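PDB 6XMY: 4-hydroxythreonine-4-phosphate dehydrogenase, which probably catalyses the NAD(P)-dependent oxidation of 4-(phosphooxy)-L-threonine in the biosynthesis of pyridoxine 5'-phosphate, using a divalent metal ion. Local coordinates for residues M9-S15 with G113-V119; L30-P36 with K70-L75; F146-V151 with T287-I292. All blocks are in the same frame, centred on the assembly; numbering follows the deposited sequence.

Interaction 1. Residues M9-S15 with G113-V119; sequences MNPLLIS and GEFSALV
Two parallel strands deep in a mixed sheet show how segments far apart in sequence are joined by register and shape. Extended residues 12-15 run beside 117-119, axes 4.7 Å apart at closest and 27° from parallel, with Leu-13 opposite Leu-118 (CA-CA 4.9 Å) and Ile-14 opposite Val-119 (4.7 Å). Leu-13 N donates to Ala-117 O (2.9 Å), Val-119 N to Leu-13 O (2.9 Å) and Ser-15 N to Val-119 O (2.8 Å). Ahead of the strands, Ser-116 N reaches Pro-11 O (2.9 Å) and Ser-116 OG, with chi1 p, reaches Asn-10 O (2.7 Å). The chief bump is Leu-13 (t, p): its CD1 sits squarely over the Phe-115 ring (chi1 m), 3.9 Å from the centroid, a CH-pi contact. On the other face, Leu-12 CD2 packs on the small Ala-117 CB (3.8 Å), and Ile-14 CD1 (m, m) presses on Val-119 CB (3.5 Å). These are inner strands of the parallel part of the PdxA sheet, and Leu-118 lies near Arg-294, a predicted substrate-binding residue. Helix 96-111 packs on Leu-13 and Phe-115, helix 314-328 on Leu-12 and Val-119, and strand 37-41 flanks 12-15 along its other edge.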
loop_
_atom_site.group_PDB
_atom_site.type_symbol
_atom_site.label_atom_id
_atom_site.label_comp_id
_atom_site.label_asym_id
_atom_site.label_seq_id
_atom_site.Cartn_x
_atom_site.Cartn_y
_atom_site.Cartn_z
ATOM N N MET A 9 8.929 17.114 12.396
ATOM C CA MET A 9 9.433 16.023 11.568
ATOM C C MET A 9 9.472 16.446 10.101
ATOM O O MET A 9 8.684 17.289 9.658
ATOM C CB MET A 9 8.537 14.783 11.741
ATOM C CG MET A 9 7.046 15.004 11.387
ATOM S SD MET A 9 5.995 13.532 11.531
ATOM C CE MET A 9 7.040 12.368 10.685
ATOM N N ASN A 10 10.414 15.871 9.344
ATOM C CA ASN A 10 10.427 16.093 7.902
ATOM C C ASN A 10 9.090 15.639 7.323
ATOM O O ASN A 10 8.542 14.618 7.757
ATOM C CB ASN A 10 11.558 15.314 7.228
ATOM C CG ASN A 10 12.853 16.102 7.149
ATOM O OD1 ASN A 10 13.518 16.140 6.111
ATOM N ND2 ASN A 10 13.206 16.746 8.242
ATOM N N PRO A 11 8.535 16.364 6.355
ATOM C CA PRO A 11 7.161 16.081 5.927
ATOM C C PRO A 11 7.026 14.724 5.260
ATOM O O PRO A 11 7.990 14.111 4.797
ATOM C CB PRO A 11 6.846 17.205 4.931
ATOM C CG PRO A 11 7.860 18.273 5.208
ATOM C CD PRO A 11 9.095 17.541 5.674
ATOM N N LEU A 12 5.779 14.267 5.220
ATOM C CA LEU A 12 5.403 13.078 4.471
ATOM C C LEU A 12 5.163 13.481 3.024
ATOM O O LEU A 12 4.549 14.516 2.749
ATOM C CB LEU A 12 4.104 12.507 5.047
ATOM C CG LEU A 12 4.096 12.294 6.568
ATOM C CD1 LEU A 12 2.675 12.084 7.104
ATOM C CD2 LEU A 12 4.972 11.120 6.925
ATOM N N LEU A 13 5.657 12.671 2.093
ATOM C CA LEU A 13 5.491 12.951 0.670
ATOM C C LEU A 13 4.360 12.091 0.122
ATOM O O LEU A 13 4.363 10.872 0.314
ATOM C CB LEU A 13 6.792 12.642 -0.069
ATOM C CG LEU A 13 6.939 13.139 -1.501
ATOM C CD1 LEU A 13 6.814 14.658 -1.553
ATOM C CD2 LEU A 13 8.284 12.673 -2.068
ATOM N N ILE A 14 3.391 12.720 -0.544
ATOM C CA ILE A 14 2.208 12.021 -1.044
ATOM C C ILE A 14 2.265 12.015 -2.562
ATOM O O ILE A 14 2.202 13.079 -3.189
ATOM C CB ILE A 14 0.902 12.687 -0.578
ATOM C CG1 ILE A 14 0.985 13.146 0.879
ATOM C CG2 ILE A 14 -0.307 11.757 -0.835
ATOM C CD1 ILE A 14 1.253 12.066 1.879
ATOM N N SER A 15 2.383 10.832 -3.164
ATOM C CA SER A 15 2.194 10.742 -4.609
ATOM C C SER A 15 0.712 10.844 -4.933
ATOM O O SER A 15 -0.086 10.025 -4.467
ATOM C CB SER A 15 2.741 9.433 -5.159
ATOM O OG SER A 15 2.195 9.214 -6.447
ATOM N N GLY A 113 16.167 10.839 2.439
ATOM C CA GLY A 113 15.758 11.431 3.697
ATOM C C GLY A 113 15.140 12.806 3.597
ATOM O O GLY A 113 14.908 13.437 4.633
ATOM N N GLU A 114 14.856 13.289 2.384
ATOM C CA GLU A 114 14.251 14.607 2.230
ATOM C C GLU A 114 12.841 14.626 2.791
ATOM O O GLU A 114 12.354 15.674 3.226
ATOM C CB GLU A 114 14.220 14.988 0.752
ATOM C CG GLU A 114 15.588 15.171 0.143
ATOM C CD GLU A 114 16.263 16.411 0.669
ATOM O OE1 GLU A 114 15.574 17.447 0.781
ATOM O OE2 GLU A 114 17.469 16.348 0.987
ATOM N N PHE A 115 12.181 13.475 2.789
ATOM C CA PHE A 115 10.848 13.310 3.339
ATOM C C PHE A 115 10.860 12.051 4.182
ATOM O O PHE A 115 11.669 11.148 3.950
ATOM C CB PHE A 115 9.801 13.273 2.215
ATOM C CG PHE A 115 9.748 14.557 1.450
ATOM C CD1 PHE A 115 8.949 15.598 1.885
ATOM C CD2 PHE A 115 10.567 14.757 0.356
ATOM C CE1 PHE A 115 8.939 16.815 1.218
ATOM C CE2 PHE A 115 10.554 15.967 -0.317
ATOM C CZ PHE A 115 9.735 16.992 0.113
ATOM N N SER A 116 9.991 12.015 5.188
ATOM C CA SER A 116 10.085 10.976 6.204
ATOM C C SER A 116 9.369 9.691 5.824
ATOM O O SER A 116 9.598 8.662 6.467
ATOM C CB SER A 116 9.534 11.489 7.533
ATOM O OG SER A 116 8.221 11.968 7.361
ATOM N N ALA A 117 8.511 9.731 4.808
ATOM C CA ALA A 117 7.751 8.566 4.380
ATOM C C ALA A 117 7.055 8.933 3.084
ATOM O O ALA A 117 6.867 10.113 2.777
ATOM C CB ALA A 117 6.705 8.146 5.419
ATOM N N LEU A 118 6.643 7.901 2.352
ATOM C CA LEU A 118 5.904 8.050 1.106
ATOM C C LEU A 118 4.517 7.447 1.278
ATOM O O LEU A 118 4.376 6.335 1.800
ATOM C CB LEU A 118 6.637 7.324 -0.026
ATOM C CG LEU A 118 6.032 7.456 -1.425
ATOM C CD1 LEU A 118 6.048 8.909 -1.892
ATOM C CD2 LEU A 118 6.787 6.578 -2.396
ATOM N N VAL A 119 3.497 8.178 0.849
ATOM C CA VAL A 119 2.119 7.689 0.829
ATOM C C VAL A 119 1.646 7.775 -0.611
ATOM O O VAL A 119 1.815 8.810 -1.255
ATOM C CB VAL A 119 1.208 8.524 1.745
ATOM C CG1 VAL A 119 -0.203 7.911 1.822
ATOM C CG2 VAL A 119 1.827 8.665 3.141
#

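Interaction 2. Residues L30-P36 with K70-L75; sequences LAETDLP and KKAGYL
A buried lysine amino group collecting backbone carbonyls, beside a type II beta turn from Lys-71 to Tyr-74, is the organising motif here: it joins the loop leaving helix 23-29 to the start of strand 74-79 near one edge of the sheet. Residues 30-32 keep helical backbone angles, and the register pairs Ala-31 with Leu-75 (CA-CA 5.0 Å), Glu-32 with Ala-72 (4.7 Å) and Asp-34 with Lys-70 (4.8 Å). Leu-30 (m, t) lays its CB 4.5 Å from Leu-75 CD1, and its O receives Thr-33 OG1 (2.8 Å). Ala-31 O accepts two bonds, from Gly-73 N (2.8 Å) and Lys-70 NZ (2.9 Å), while Ala-31 CB packs on Leu-75 CB (4.2 Å). Gly-73 (phi 91°, psi -9°) sits where a CB would clash with the preceding carbonyl. Glu-32 O lies 3.7 Å from Ala-72 CB. Thr-33 (p) forms an ST turn, OG1 accepting Leu-35 N (3.1 Å), and its O takes Lys-70 NZ at 2.8 Å. Asp-34 CA rests on Lys-70 CG (3.5 Å), and a water bridges Asp-34 O to Lys-70 N, 2.9 Å on each side. Leu-35 O is 3.2 Å from Lys-70 CG; the Leu-35 side chain points away, onto helix 314-328. Pro-36 CA lies 4.0 Å from Lys-70 CB. The Lys-70 side chain (t, p, t, p) curls back over its own segment, so NZ also donates to Lys-71 O (2.9 Å) and Tyr-74 O (2.8 Å): four carbonyl oxygens within 2.9 Å share its three protons.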
loop_
_atom_site.group_PDB
_atom_site.type_symbol
_atom_site.label_atom_id
_atom_site.label_comp_id
_atom_site.label_asym_id
_atom_site.label_seq_id
_atom_site.Cartn_x
_atom_site.Cartn_y
_atom_site.Cartn_z
ATOM N N LEU A 30 -6.567 16.548 2.061
ATOM C CA LEU A 30 -5.594 16.776 3.119
ATOM C C LEU A 30 -5.408 18.254 3.429
ATOM O O LEU A 30 -4.802 18.581 4.455
ATOM C CB LEU A 30 -4.258 16.137 2.729
ATOM C CG LEU A 30 -4.348 14.624 2.487
ATOM C CD1 LEU A 30 -3.045 14.046 1.955
ATOM C CD2 LEU A 30 -4.792 13.876 3.750
ATOM N N ALA A 31 -5.910 19.149 2.570
ATOM C CA ALA A 31 -5.680 20.576 2.768
ATOM C C ALA A 31 -6.302 21.068 4.062
ATOM O O ALA A 31 -5.790 22.006 4.684
ATOM C CB ALA A 31 -6.226 21.379 1.586
ATOM N N GLU A 32 -7.386 20.441 4.498
ATOM C CA GLU A 32 -8.073 20.905 5.688
ATOM C C GLU A 32 -7.506 20.338 6.981
ATOM O O GLU A 32 -7.941 20.748 8.065
ATOM C CB GLU A 32 -9.571 20.630 5.558
ATOM C CG GLU A 32 -10.192 21.495 4.484
ATOM C CD GLU A 32 -9.935 22.972 4.741
ATOM O OE1 GLU A 32 -9.823 23.372 5.922
ATOM O OE2 GLU A 32 -9.831 23.738 3.765
ATOM N N THR A 33 -6.540 19.433 6.893
ATOM C CA THR A 33 -5.915 18.838 8.060
ATOM C C THR A 33 -4.657 19.614 8.436
ATOM O O THR A 33 -4.215 20.521 7.730
ATOM C CB THR A 33 -5.533 17.387 7.772
ATOM O OG1 THR A 33 -4.371 17.355 6.927
ATOM C CG2 THR A 33 -6.678 16.652 7.084
ATOM N N ASP A 34 -4.070 19.231 9.570
ATOM C CA ASP A 34 -2.734 19.670 9.953
ATOM C C ASP A 34 -1.716 18.545 9.810
ATOM O O ASP A 34 -0.677 18.558 10.478
ATOM C CB ASP A 34 -2.727 20.270 11.362
ATOM C CG ASP A 34 -3.047 19.253 12.429
ATOM O OD1 ASP A 34 -2.799 19.542 13.622
ATOM O OD2 ASP A 34 -3.525 18.156 12.079
ATOM N N LEU A 35 -2.002 17.568 8.962
ATOM C CA LEU A 35 -1.064 16.483 8.730
ATOM C C LEU A 35 0.096 17.012 7.895
ATOM O O LEU A 35 -0.126 17.746 6.925
ATOM C CB LEU A 35 -1.761 15.322 8.022
ATOM C CG LEU A 35 -2.824 14.593 8.851
ATOM C CD1 LEU A 35 -3.720 13.744 7.964
ATOM C CD2 LEU A 35 -2.186 13.731 9.925
ATOM N N PRO A 36 1.324 16.696 8.243
ATOM C CA PRO A 36 2.471 17.369 7.606
ATOM C C PRO A 36 2.826 16.721 6.275
ATOM O O PRO A 36 3.699 15.856 6.160
ATOM C CB PRO A 36 3.580 17.173 8.637
ATOM C CG PRO A 36 3.236 15.870 9.286
ATOM C CD PRO A 36 1.739 15.830 9.361
ATOM N N LYS A 70 2.183 21.997 9.241
ATOM C CA LYS A 70 1.078 22.170 8.308
ATOM C C LYS A 70 -0.016 23.021 8.936
ATOM O O LYS A 70 -0.372 22.836 10.102
ATOM C CB LYS A 70 0.501 20.796 7.962
ATOM C CG LYS A 70 -0.827 20.809 7.224
ATOM C CD LYS A 70 -0.640 20.963 5.737
ATOM C CE LYS A 70 -1.914 20.647 4.971
ATOM N NZ LYS A 70 -3.035 21.534 5.387
ATOM N N LYS A 71 -0.557 23.949 8.149
ATOM C CA LYS A 71 -1.686 24.769 8.566
ATOM C C LYS A 71 -2.907 24.430 7.722
ATOM O O LYS A 71 -2.795 24.222 6.508
ATOM C CB LYS A 71 -1.366 26.259 8.428
ATOM C CG LYS A 71 -0.141 26.699 9.222
ATOM C CD LYS A 71 -0.355 26.531 10.722
ATOM C CE LYS A 71 -1.217 27.659 11.296
ATOM N NZ LYS A 71 -1.186 27.700 12.789
ATOM N N ALA A 72 -4.068 24.377 8.373
ATOM C CA ALA A 72 -5.316 24.086 7.676
ATOM C C ALA A 72 -5.593 25.146 6.615
ATOM O O ALA A 72 -5.313 26.333 6.809
ATOM C CB ALA A 72 -6.468 24.037 8.682
ATOM N N GLY A 73 -6.133 24.706 5.474
ATOM C CA GLY A 73 -6.460 25.596 4.380
ATOM C C GLY A 73 -5.353 25.792 3.369
ATOM O O GLY A 73 -5.595 26.400 2.313
ATOM N N TYR A 74 -4.153 25.299 3.651
ATOM C CA TYR A 74 -3.038 25.354 2.724
ATOM C C TYR A 74 -2.678 23.949 2.277
ATOM O O TYR A 74 -2.910 22.965 2.991
ATOM C CB TYR A 74 -1.817 26.015 3.369
ATOM C CG TYR A 74 -2.050 27.473 3.662
ATOM C CD1 TYR A 74 -2.738 27.872 4.804
ATOM C CD2 TYR A 74 -1.602 28.455 2.787
ATOM C CE1 TYR A 74 -2.958 29.207 5.071
ATOM C CE2 TYR A 74 -1.823 29.791 3.049
ATOM C CZ TYR A 74 -2.495 30.158 4.186
ATOM O OH TYR A 74 -2.707 31.487 4.439
ATOM N N LEU A 75 -2.140 23.855 1.072
ATOM C CA LEU A 75 -1.618 22.594 0.580
ATOM C C LEU A 75 -0.295 22.888 -0.103
ATOM O O LEU A 75 -0.228 23.742 -0.997
ATOM C CB LEU A 75 -2.596 21.944 -0.399
ATOM C CG LEU A 75 -2.306 20.468 -0.659
ATOM C CD1 LEU A 75 -2.437 19.632 0.605
ATOM C CD2 LEU A 75 -3.274 19.995 -1.715
HETATM O O HOH W 1 1.713 19.982 11.294
#

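Interaction 3. Residues F146-V151 with T287-I292; sequences FEVETV and TLGLPI
Loops can be joined largely by apolar packing, as in this pair, which has no hydrogen bond between its segments. Residues 287-292 form the connection of the antiparallel hairpin 284-288/294-297, against which packs the loop between helix 138-145 and strand 152-156. Glu-147, at positive phi, closes the helix in a Schellman motif, and Phe-146 (chi1 m), just before it, points toward the second segment. Aromatic contacts dominate: Pro-291 CD lies over a face of the Phe-146 ring, 4.1 Å from its centroid, a CH-pi interaction, and Pro-291 CG approaches Phe-146 CD1 to 3.4 Å. Leu-290 CD2 (m, t) is 4.0 Å from Phe-146 CD2 and Ile-292 CD1 (p, t) 3.8 Å from Phe-146 CE2. Aliphatic packing follows: Val-151 CG1 (chi1 m) meets Leu-290 CD2 at 3.7 Å. The CA atoms come nearest at Val-151 and Gly-289 (4.8 Å), and Val-151 CA makes a CA-H...O contact with Leu-288 O (3.2 Å). Gly-289 (phi 107°, psi -1°) admits this approach: a CB would crowd Thr-150 O and jam against the preceding carbonyl O, which by itself calls for glycine. Thr-287 OG1 is hydrogen-bonded to Arg-294 NH1 outside the segments; Arg-294 and Thr-139, near Val-151, are predicted substrate-binding residues. With apolar surfaces doing most of the joining, the fit depends on complementary shape; regular backbone pairing begins between Leu-288 and Val-152.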
loop_
_atom_site.group_PDB
_atom_site.type_symbol
_atom_site.label_atom_id
_atom_site.label_comp_id
_atom_site.label_asym_id
_atom_site.label_seq_id
_atom_site.Cartn_x
_atom_site.Cartn_y
_atom_site.Cartn_z
ATOM N N PHE A 146 14.642 -0.187 -5.083
ATOM C CA PHE A 146 15.551 -0.315 -3.953
ATOM C C PHE A 146 16.361 -1.602 -3.987
ATOM O O PHE A 146 17.126 -1.864 -3.049
ATOM C CB PHE A 146 14.777 -0.188 -2.639
ATOM C CG PHE A 146 14.259 1.197 -2.393
ATOM C CD1 PHE A 146 15.133 2.217 -2.051
ATOM C CD2 PHE A 146 12.914 1.494 -2.543
ATOM C CE1 PHE A 146 14.670 3.502 -1.834
ATOM C CE2 PHE A 146 12.442 2.777 -2.324
ATOM C CZ PHE A 146 13.322 3.785 -1.973
ATOM N N GLU A 147 16.227 -2.391 -5.051
ATOM C CA GLU A 147 16.954 -3.648 -5.208
ATOM C C GLU A 147 16.777 -4.563 -3.998
ATOM O O GLU A 147 17.728 -5.163 -3.501
ATOM C CB GLU A 147 18.424 -3.410 -5.547
ATOM C CG GLU A 147 18.606 -2.439 -6.694
ATOM C CD GLU A 147 19.765 -2.816 -7.589
ATOM O OE1 GLU A 147 19.540 -3.551 -8.578
ATOM O OE2 GLU A 147 20.898 -2.387 -7.296
ATOM N N VAL A 148 15.538 -4.669 -3.525
ATOM C CA VAL A 148 15.176 -5.558 -2.427
ATOM C C VAL A 148 14.563 -6.821 -3.019
ATOM O O VAL A 148 13.640 -6.744 -3.839
ATOM C CB VAL A 148 14.194 -4.867 -1.465
ATOM C CG1 VAL A 148 13.761 -5.816 -0.368
ATOM C CG2 VAL A 148 14.831 -3.618 -0.868
ATOM N N GLU A 149 15.067 -7.984 -2.602
ATOM C CA GLU A 149 14.565 -9.239 -3.157
ATOM C C GLU A 149 13.144 -9.534 -2.689
ATOM O O GLU A 149 12.284 -9.912 -3.495
ATOM C CB GLU A 149 15.496 -10.396 -2.802
ATOM C CG GLU A 149 14.901 -11.758 -3.128
ATOM C CD GLU A 149 15.898 -12.884 -2.983
ATOM O OE1 GLU A 149 16.444 -13.323 -4.017
ATOM O OE2 GLU A 149 16.146 -13.321 -1.839
ATOM N N THR A 150 12.873 -9.375 -1.394
ATOM C CA THR A 150 11.574 -9.723 -0.825
ATOM C C THR A 150 10.972 -8.504 -0.145
ATOM O O THR A 150 11.504 -8.016 0.859
ATOM C CB THR A 150 11.689 -10.874 0.173
ATOM O OG1 THR A 150 12.361 -11.979 -0.445
ATOM C CG2 THR A 150 10.293 -11.316 0.628
ATOM N N VAL A 151 9.864 -8.015 -0.692
ATOM C CA VAL A 151 9.002 -7.078 0.002
ATOM C C VAL A 151 7.664 -7.772 0.211
ATOM O O VAL A 151 7.356 -8.787 -0.420
ATOM C CB VAL A 151 8.819 -5.764 -0.772
ATOM C CG1 VAL A 151 10.164 -5.097 -1.016
ATOM C CG2 VAL A 151 8.094 -6.036 -2.070
ATOM N N THR A 287 3.826 -1.391 2.573
ATOM C CA THR A 287 4.851 -2.249 2.001
ATOM C C THR A 287 5.935 -2.482 3.048
ATOM O O THR A 287 6.513 -1.523 3.577
ATOM C CB THR A 287 5.462 -1.621 0.752
ATOM O OG1 THR A 287 4.433 -1.371 -0.211
ATOM C CG2 THR A 287 6.504 -2.554 0.158
ATOM N N LEU A 288 6.208 -3.750 3.345
ATOM C CA LEU A 288 7.234 -4.122 4.306
ATOM C C LEU A 288 8.502 -4.538 3.577
ATOM O O LEU A 288 8.444 -5.250 2.570
ATOM C CB LEU A 288 6.751 -5.300 5.152
ATOM C CG LEU A 288 5.343 -5.158 5.713
ATOM C CD1 LEU A 288 4.982 -6.417 6.489
ATOM C CD2 LEU A 288 5.195 -3.900 6.572
ATOM N N GLY A 289 9.654 -4.110 4.105
ATOM C CA GLY A 289 10.940 -4.553 3.597
ATOM C C GLY A 289 11.723 -3.536 2.790
ATOM O O GLY A 289 12.831 -3.858 2.342
ATOM N N LEU A 290 11.194 -2.339 2.570
ATOM C CA LEU A 290 11.956 -1.304 1.886
ATOM C C LEU A 290 12.782 -0.519 2.891
ATOM O O LEU A 290 12.491 -0.535 4.091
ATOM C CB LEU A 290 10.995 -0.331 1.208
ATOM C CG LEU A 290 10.009 -0.884 0.183
ATOM C CD1 LEU A 290 9.073 0.227 -0.224
ATOM C CD2 LEU A 290 10.739 -1.467 -1.024
ATOM N N PRO A 291 13.804 0.214 2.436
ATOM C CA PRO A 291 14.537 1.104 3.346
ATOM C C PRO A 291 13.803 2.401 3.645
ATOM O O PRO A 291 14.323 3.230 4.403
ATOM C CB PRO A 291 15.848 1.373 2.589
ATOM C CG PRO A 291 15.515 1.197 1.184
ATOM C CD PRO A 291 14.432 0.146 1.106
ATOM N N ILE A 292 12.625 2.599 3.061
ATOM C CA ILE A 292 11.758 3.723 3.374
ATOM C C ILE A 292 10.425 3.181 3.875
ATOM O O ILE A 292 10.083 2.012 3.677
ATOM C CB ILE A 292 11.522 4.651 2.161
ATOM C CG1 ILE A 292 10.795 3.890 1.039
ATOM C CG2 ILE A 292 12.844 5.263 1.676
ATOM C CD1 ILE A 292 10.123 4.786 -0.003
#

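From the N terminus, strand 12-15 is laid down first, and interaction 1 closes a long loop when residues 113-119 return beside it. Interaction 2 is nested within that loop, tying the loop before strand 37-41 to the entry of strand 74-79. The two touch directly: Leu-12 N lies 2.8 Å from Pro-36 O, a probable hydrogen bond, and Ile-14 CG1 packs on Leu-30 CD1. Interaction 3 opens only after interaction 1 has closed and spans another 135 residues, bringing the end of strand 284-288 to the approach of strand 152-156. All three reach one mixed sheet; the centres of interactions 1 and 3 are about 17 Å apart, those of 2 and 3 about 30 Å.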